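Local coordinates for protein putative S-adenosylmethionine-dependent methyltransferase (Bacteroides thetaiotaomicron, PDB 1WYZ) that probably transfers methyl groups from S-adenosylmethionine to a substrate that has not been established, at residues V10-T15 / A199-E204; E18-S23 / V119-I124. All blocks are in the same frame, centred on the assembly; numbering follows the deposited sequence.

Contact 1. Residues V10-T15 / A199-E204; sequences VTLGDT and ANITCE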
ATOM      1  N   VAL A  10      -8.594   9.352   0.911  1.00 37.92           N
ATOM      2  CA  VAL A  10      -8.521  10.800   0.631  1.00 40.50           C
ATOM      3  C   VAL A  10      -7.093  11.170   0.217  1.00 41.58           C
ATOM      4  O   VAL A  10      -6.235  10.292   0.108  1.00 40.48           O
ATOM      5  CB  VAL A  10      -8.902  11.658   1.878  1.00 30.29           C
ATOM      6  CG1 VAL A  10     -10.335  11.370   2.310  1.00 28.29           C
ATOM      7  CG2 VAL A  10      -7.930  11.375   3.019  1.00 28.26           C
ATOM      8  N   THR A  11      -6.834  12.457   0.005  1.00 37.86           N
ATOM      9  CA  THR A  11      -5.497  12.903  -0.402  1.00 39.72           C
ATOM     10  C   THR A  11      -4.473  12.864   0.736  1.00 41.49           C
ATOM     11  O   THR A  11      -4.818  13.041   1.904  1.00 42.99           O
ATOM     12  CB  THR A  11      -5.512  14.355  -0.946  1.00 49.82           C
ATOM     13  OG1 THR A  11      -5.952  15.249   0.083  1.00 50.85           O
ATOM     14  CG2 THR A  11      -6.433  14.473  -2.154  1.00 48.23           C
ATOM     15  N   LEU A  12      -3.211  12.632   0.378  1.00 40.49           N
ATOM     16  CA  LEU A  12      -2.119  12.583   1.345  1.00 41.71           C
ATOM     17  C   LEU A  12      -1.801  14.005   1.809  1.00 41.81           C
ATOM     18  O   LEU A  12      -1.420  14.226   2.956  1.00 41.78           O
ATOM     19  CB  LEU A  12      -0.873  11.947   0.706  1.00 53.25           C
ATOM     20  CG  LEU A  12      -0.370  10.563   1.160  1.00 54.06           C
ATOM     21  CD1 LEU A  12      -1.525   9.572   1.299  1.00 53.39           C
ATOM     22  CD2 LEU A  12       0.653  10.053   0.154  1.00 50.31           C
ATOM     23  N   GLY A  13      -1.962  14.971   0.912  1.00 39.87           N
ATOM     24  CA  GLY A  13      -1.698  16.354   1.267  1.00 39.65           C
ATOM     25  C   GLY A  13      -2.664  17.302   0.582  1.00 39.06           C
ATOM     26  O   GLY A  13      -3.840  16.992   0.423  1.00 38.10           O
ATOM     27  N   ASP A  14      -2.158  18.465   0.181  1.00 62.80           N
ATOM     28  CA  ASP A  14      -2.956  19.477  -0.502  1.00 63.43           C
ATOM     29  C   ASP A  14      -2.735  19.379  -2.017  1.00 62.84           C
ATOM     30  O   ASP A  14      -1.890  20.077  -2.583  1.00 61.90           O
ATOM     31  CB  ASP A  14      -2.570  20.872   0.010  1.00 68.42           C
ATOM     32  CG  ASP A  14      -3.098  21.989  -0.873  1.00 71.11           C
ATOM     33  OD1 ASP A  14      -4.307  21.979  -1.180  1.00 72.08           O
ATOM     34  OD2 ASP A  14      -2.307  22.877  -1.260  1.00 71.52           O
ATOM     35  N   THR A  15      -3.493  18.499  -2.667  1.00 34.81           N
ATOM     36  CA  THR A  15      -3.370  18.296  -4.107  1.00 32.71           C
ATOM     37  C   THR A  15      -4.722  18.110  -4.760  1.00 30.86           C
ATOM     38  O   THR A  15      -5.701  17.793  -4.103  1.00 28.68           O
ATOM     39  CB  THR A  15      -2.577  17.023  -4.450  1.00 38.59           C
ATOM     40  OG1 THR A  15      -3.268  15.886  -3.908  1.00 37.74           O
ATOM     41  CG2 THR A  15      -1.163  17.091  -3.903  1.00 36.96           C
ATOM     42  N   ALA A 199       9.627  12.684   1.929  1.00 40.12           N
ATOM     43  CA  ALA A 199       8.832  13.790   2.449  1.00 40.82           C
ATOM     44  C   ALA A 199       7.892  14.395   1.393  1.00 41.77           C
ATOM     45  O   ALA A 199       8.230  14.461   0.215  1.00 43.01           O
ATOM     46  CB  ALA A 199       9.769  14.853   2.992  1.00 49.62           C
ATOM     47  N   ASN A 200       6.720  14.849   1.832  1.00 44.14           N
ATOM     48  CA  ASN A 200       5.717  15.436   0.946  1.00 43.54           C
ATOM     49  C   ASN A 200       5.386  14.580  -0.255  1.00 44.02           C
ATOM     50  O   ASN A 200       5.334  15.080  -1.377  1.00 43.77           O
ATOM     51  CB  ASN A 200       6.151  16.802   0.441  1.00 51.77           C
ATOM     52  CG  ASN A 200       5.988  17.876   1.481  1.00 55.60           C
ATOM     53  OD1 ASN A 200       4.976  17.926   2.188  1.00 54.72           O
ATOM     54  ND2 ASN A 200       6.974  18.760   1.575  1.00 57.76           N
ATOM     55  N   ILE A 201       5.151  13.293  -0.022  1.00 33.47           N
ATOM     56  CA  ILE A 201       4.826  12.378  -1.107  1.00 31.55           C
ATOM     57  C   ILE A 201       3.531  12.841  -1.792  1.00 31.87           C
ATOM     58  O   ILE A 201       2.519  13.103  -1.131  1.00 28.94           O
ATOM     59  CB  ILE A 201       4.688  10.916  -0.563  1.00 29.34           C
ATOM     60  CG1 ILE A 201       5.978  10.522   0.169  1.00 24.83           C
ATOM     61  CG2 ILE A 201       4.422   9.946  -1.705  1.00 24.73           C
ATOM     62  CD1 ILE A 201       5.864   9.284   1.056  1.00 46.80           C
ATOM     63  N   THR A 202       3.599  12.946  -3.122  1.00 52.60           N
ATOM     64  CA  THR A 202       2.496  13.391  -3.990  1.00 54.07           C
ATOM     65  C   THR A 202       2.193  14.901  -3.925  1.00 57.39           C
ATOM     66  O   THR A 202       1.391  15.402  -4.717  1.00 58.12           O
ATOM     67  CB  THR A 202       1.166  12.628  -3.712  1.00 29.08           C
ATOM     68  OG1 THR A 202       0.554  13.140  -2.524  1.00 29.01           O
ATOM     69  CG2 THR A 202       1.419  11.145  -3.559  1.00 27.35           C
ATOM     70  N   CYS A 203       2.832  15.623  -3.001  1.00 41.94           N
ATOM     71  CA  CYS A 203       2.594  17.068  -2.857  1.00 44.93           C
ATOM     72  C   CYS A 203       3.513  17.961  -3.694  1.00 46.86           C
ATOM     73  O   CYS A 203       3.477  19.184  -3.574  1.00 49.57           O
ATOM     74  CB  CYS A 203       2.716  17.472  -1.390  1.00 45.18           C
ATOM     75  SG  CYS A 203       1.546  16.639  -0.305  1.00 46.75           S
ATOM     76  N   GLU A 204       4.324  17.339  -4.542  1.00 91.46           N
ATOM     77  CA  GLU A 204       5.270  18.038  -5.416  1.00 96.07           C
ATOM     78  C   GLU A 204       6.291  18.975  -4.763  1.00 96.81           C
ATOM     79  O   GLU A 204       7.080  19.622  -5.449  1.00 97.19           O
ATOM     80  CB  GLU A 204       4.536  18.746  -6.558  1.00 75.22           C
ATOM     81  CG  GLU A 204       4.053  17.757  -7.617  1.00 81.20           C
ATOM     82  CD  GLU A 204       5.068  16.638  -7.872  1.00 83.89           C
ATOM     83  OE1 GLU A 204       6.177  16.935  -8.375  1.00 85.27           O
ATOM     84  OE2 GLU A 204       4.756  15.465  -7.568  1.00 83.75           O
TER

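Contact 2. Residues E18-S23 / V119-I124; sequences EQVLPS and VGPSSI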
ATOM      1  N   GLU A  18      -7.971  14.617  -8.341  1.00 39.38           N
ATOM      2  CA  GLU A  18      -7.771  13.811  -9.537  1.00 41.70           C
ATOM      3  C   GLU A  18      -6.326  13.356  -9.770  1.00 40.21           C
ATOM      4  O   GLU A  18      -6.060  12.532 -10.651  1.00 39.79           O
ATOM      5  CB  GLU A  18      -8.266  14.571 -10.775  1.00 76.51           C
ATOM      6  CG  GLU A  18      -7.725  15.989 -10.907  1.00 82.12           C
ATOM      7  CD  GLU A  18      -8.563  17.017 -10.153  1.00 84.34           C
ATOM      8  OE1 GLU A  18      -8.674  16.935  -8.909  1.00 83.33           O
ATOM      9  OE2 GLU A  18      -9.113  17.918 -10.822  1.00 85.48           O
ATOM     10  N   GLN A  19      -5.392  13.893  -8.997  1.00 37.52           N
ATOM     11  CA  GLN A  19      -3.993  13.511  -9.149  1.00 36.32           C
ATOM     12  C   GLN A  19      -3.707  12.217  -8.384  1.00 33.58           C
ATOM     13  O   GLN A  19      -2.768  11.482  -8.701  1.00 31.63           O
ATOM     14  CB  GLN A  19      -3.089  14.624  -8.616  1.00 49.98           C
ATOM     15  CG  GLN A  19      -1.595  14.458  -8.895  1.00 50.71           C
ATOM     16  CD  GLN A  19      -0.724  15.130  -7.828  1.00 52.86           C
ATOM     17  OE1 GLN A  19      -0.920  16.300  -7.487  1.00 53.50           O
ATOM     18  NE2 GLN A  19       0.240  14.385  -7.297  1.00 50.39           N
ATOM     19  N   VAL A  20      -4.535  11.926  -7.386  1.00 34.87           N
ATOM     20  CA  VAL A  20      -4.305  10.745  -6.571  1.00 32.25           C
ATOM     21  C   VAL A  20      -5.490   9.805  -6.334  1.00 32.39           C
ATOM     22  O   VAL A  20      -5.338   8.786  -5.660  1.00 29.99           O
ATOM     23  CB  VAL A  20      -3.716  11.173  -5.220  1.00 31.06           C
ATOM     24  CG1 VAL A  20      -2.376  11.894  -5.448  1.00 26.52           C
ATOM     25  CG2 VAL A  20      -4.700  12.087  -4.490  1.00 28.24           C
ATOM     26  N   LEU A  21      -6.655  10.118  -6.903  1.00 38.08           N
ATOM     27  CA  LEU A  21      -7.839   9.271  -6.722  1.00 39.19           C
ATOM     28  C   LEU A  21      -8.483   8.836  -8.035  1.00 40.75           C
ATOM     29  O   LEU A  21      -8.606   9.623  -8.960  1.00 42.09           O
ATOM     30  CB  LEU A  21      -8.883  10.005  -5.884  1.00 26.55           C
ATOM     31  CG  LEU A  21      -8.413  10.428  -4.492  1.00 27.62           C
ATOM     32  CD1 LEU A  21      -9.393  11.415  -3.904  1.00 26.01           C
ATOM     33  CD2 LEU A  21      -8.261   9.202  -3.594  1.00 28.87           C
ATOM     34  N   PRO A  22      -8.866   7.556  -8.146  1.00 51.65           N
ATOM     35  CA  PRO A  22      -9.497   7.146  -9.402  1.00 52.37           C
ATOM     36  C   PRO A  22     -10.888   7.802  -9.482  1.00 53.90           C
ATOM     37  O   PRO A  22     -11.588   7.920  -8.465  1.00 54.17           O
ATOM     38  CB  PRO A  22      -9.574   5.624  -9.267  1.00 30.54           C
ATOM     39  CG  PRO A  22      -8.381   5.301  -8.440  1.00 29.73           C
ATOM     40  CD  PRO A  22      -8.439   6.377  -7.372  1.00 29.91           C
ATOM     41  N   SER A  23     -11.285   8.236 -10.675  1.00 38.23           N
ATOM     42  CA  SER A  23     -12.585   8.879 -10.835  1.00 37.44           C
ATOM     43  C   SER A  23     -13.739   7.926 -10.513  1.00 36.93           C
ATOM     44  O   SER A  23     -14.858   8.362 -10.254  1.00 37.70           O
ATOM     45  CB  SER A  23     -12.730   9.436 -12.256  1.00 35.34           C
ATOM     46  OG  SER A  23     -12.627   8.418 -13.235  1.00 36.51           O
ATOM     47  N   VAL A 119      -8.916   2.236  -4.570  1.00 28.60           N
ATOM     48  CA  VAL A 119      -7.543   2.694  -4.735  1.00 29.68           C
ATOM     49  C   VAL A 119      -7.305   4.130  -4.270  1.00 29.09           C
ATOM     50  O   VAL A 119      -8.104   5.029  -4.515  1.00 29.36           O
ATOM     51  CB  VAL A 119      -7.089   2.554  -6.197  1.00 31.37           C
ATOM     52  CG1 VAL A 119      -5.651   3.010  -6.338  1.00 33.73           C
ATOM     53  CG2 VAL A 119      -7.217   1.110  -6.642  1.00 32.96           C
ATOM     54  N   GLY A 120      -6.188   4.335  -3.592  1.00 33.70           N
ATOM     55  CA  GLY A 120      -5.881   5.660  -3.109  1.00 35.51           C
ATOM     56  C   GLY A 120      -4.399   5.816  -2.871  1.00 35.72           C
ATOM     57  O   GLY A 120      -3.653   4.835  -2.918  1.00 36.84           O
ATOM     58  N   PRO A 121      -3.936   7.041  -2.621  1.00 27.99           N
ATOM     59  CA  PRO A 121      -2.504   7.170  -2.393  1.00 28.76           C
ATOM     60  C   PRO A 121      -2.143   6.563  -1.040  1.00 29.69           C
ATOM     61  O   PRO A 121      -2.867   6.731  -0.054  1.00 29.09           O
ATOM     62  CB  PRO A 121      -2.291   8.679  -2.448  1.00 30.68           C
ATOM     63  CG  PRO A 121      -3.527   9.198  -1.786  1.00 29.96           C
ATOM     64  CD  PRO A 121      -4.632   8.318  -2.386  1.00 29.91           C
ATOM     65  N   SER A 122      -1.043   5.816  -1.016  1.00 34.53           N
ATOM     66  CA  SER A 122      -0.530   5.202   0.205  1.00 33.76           C
ATOM     67  C   SER A 122       0.932   5.595   0.274  1.00 34.74           C
ATOM     68  O   SER A 122       1.732   5.189  -0.579  1.00 35.57           O
ATOM     69  CB  SER A 122      -0.627   3.673   0.163  1.00 33.36           C
ATOM     70  OG  SER A 122       0.144   3.088   1.213  1.00 32.93           O
ATOM     71  N   SER A 123       1.283   6.394   1.274  1.00 26.02           N
ATOM     72  CA  SER A 123       2.663   6.816   1.423  1.00 26.44           C
ATOM     73  C   SER A 123       3.518   5.578   1.653  1.00 26.62           C
ATOM     74  O   SER A 123       4.710   5.587   1.381  1.00 26.54           O
ATOM     75  CB  SER A 123       2.799   7.786   2.597  1.00 36.07           C
ATOM     76  OG  SER A 123       2.242   7.232   3.762  1.00 35.45           O
ATOM     77  N   ILE A 124       2.904   4.509   2.149  1.00 36.04           N
ATOM     78  CA  ILE A 124       3.644   3.284   2.380  1.00 34.49           C
ATOM     79  C   ILE A 124       4.105   2.610   1.081  1.00 34.69           C
ATOM     80  O   ILE A 124       5.305   2.391   0.916  1.00 33.61           O
ATOM     81  CB  ILE A 124       2.828   2.297   3.246  1.00 50.29           C
ATOM     82  CG1 ILE A 124       2.867   2.749   4.702  1.00 49.46           C
ATOM     83  CG2 ILE A 124       3.426   0.887   3.171  1.00 53.67           C
ATOM     84  CD1 ILE A 124       1.991   3.958   5.023  1.00 63.74           C
TER

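Contact 1. Residues V10-T15 / A199-E204
The loop that follows the first strand of the N-terminal parallel sheet, 5-8, meets the turn between antiparallel strands 194-199 and 207-212 of the C-terminal domain. Leu12 crosses Thr202 at about a right angle. A chi1 of -111°, away from the usual staggered positions, sets its CD2 branch 3.9 Å from Thr202 CG2 and 3.8 Å from the carbonyl oxygen Ile201 O. Closer to the backbone, Leu12 CB lies 3.7 Å from Thr202 OG1. The hydroxyl Thr202 OG1 donates to Ile201 O over a very short 2.4 Å, in the carbonyl plane, on a lone pair, with a C=O...donor angle of 111°, so the oxygen that Leu12 CD2 meets is already engaged by its own turn.

The turn is a type II beta turn from Asn200 to Cys203, closed by Cys203 N donating to Asn200 O at 3.0 Å; Thr202 takes its third position with a positive phi of 73°. This bend presents the Cys203 sulfur to a glycine: SG, anti to its own carbonyl carbon, lies 3.6 Å from Gly13 CA, and a side chain on Gly13 would run into it. On the loop side, Thr11 OG1 donates 2.8 Å to Gly13 O, tying the residues before and after Leu12 together. Thr15 approaches by its methyl branch: with OG1 between the backbone N and the carbonyl carbon, CG2 reaches 3.2 Å from Thr202 O. Glu206 OE1 accepts a hydrogen bond from Thr202 N.

Contact 2. Residues E18-S23 / V119-I124
Two close approaches of a proline CD to a backbone oxygen mark this buried contact. Pro22 CD lies 3.2 Å from Val119 O, and Pro121 CD lies 3.4 Å from Val20 O, so each segment sets the CD of a proline against a backbone oxygen of the other. Val119 O has a stronger partner as well, a hydrogen bond from Asn25 ND2.

The apolar contacts use the same two rings. Val20 crosses Pro121 at about a right angle, with its CB 4.0 Å from Pro121 CG and its CG2 branch also leaning over that ring atom. Leu21 approaches obliquely by one methyl, CD2, which comes to 3.9 Å from Pro121 CD. Pro22 CG rests 3.8 Å from Val119 CB, and Val119 CG1, anti to its backbone N, flanks the same carbon. An alanine in place of Pro22 would remove CG and CD, and would probably loosen the packing on both the side chain and the carbonyl of Val119.

Beyond the prolines, Ser122 is the N-cap of helix 123-131, its OG weakly accepting from Ile124 N. Gln19 of the second subunit packs on Pro22, and Gly120 of the second subunit on Val119. The Gly-Pro-Ser sequence here, leaving strand 115-117 and entering a capped helix, is consistent with the link between the two domains in RsmI-like methyltransferases.

How the contacts relate
From the N terminus, strand 5-8 leads into residues 10-15, the first half of contact 1, and then into residues 18-23, which begin within helix 17-20 and form the first half of contact 2. Contact 2 closes the shorter loop, when the chain returns at 119-124 after strand 115-117; contact 1 closes the longer one at 199-204, so the loop of contact 2 lies wholly within that of contact 1. Their centres lie 10 Å apart, and they touch directly: Gln19 NE2 is 3.0 Å from Thr202 O, a probable hydrogen bond, and Leu12 CD1 packs against Pro121 O. Together they join the N-terminal parallel sheet domain to the interdomain connection and to a turn of the C-terminal mixed sheet.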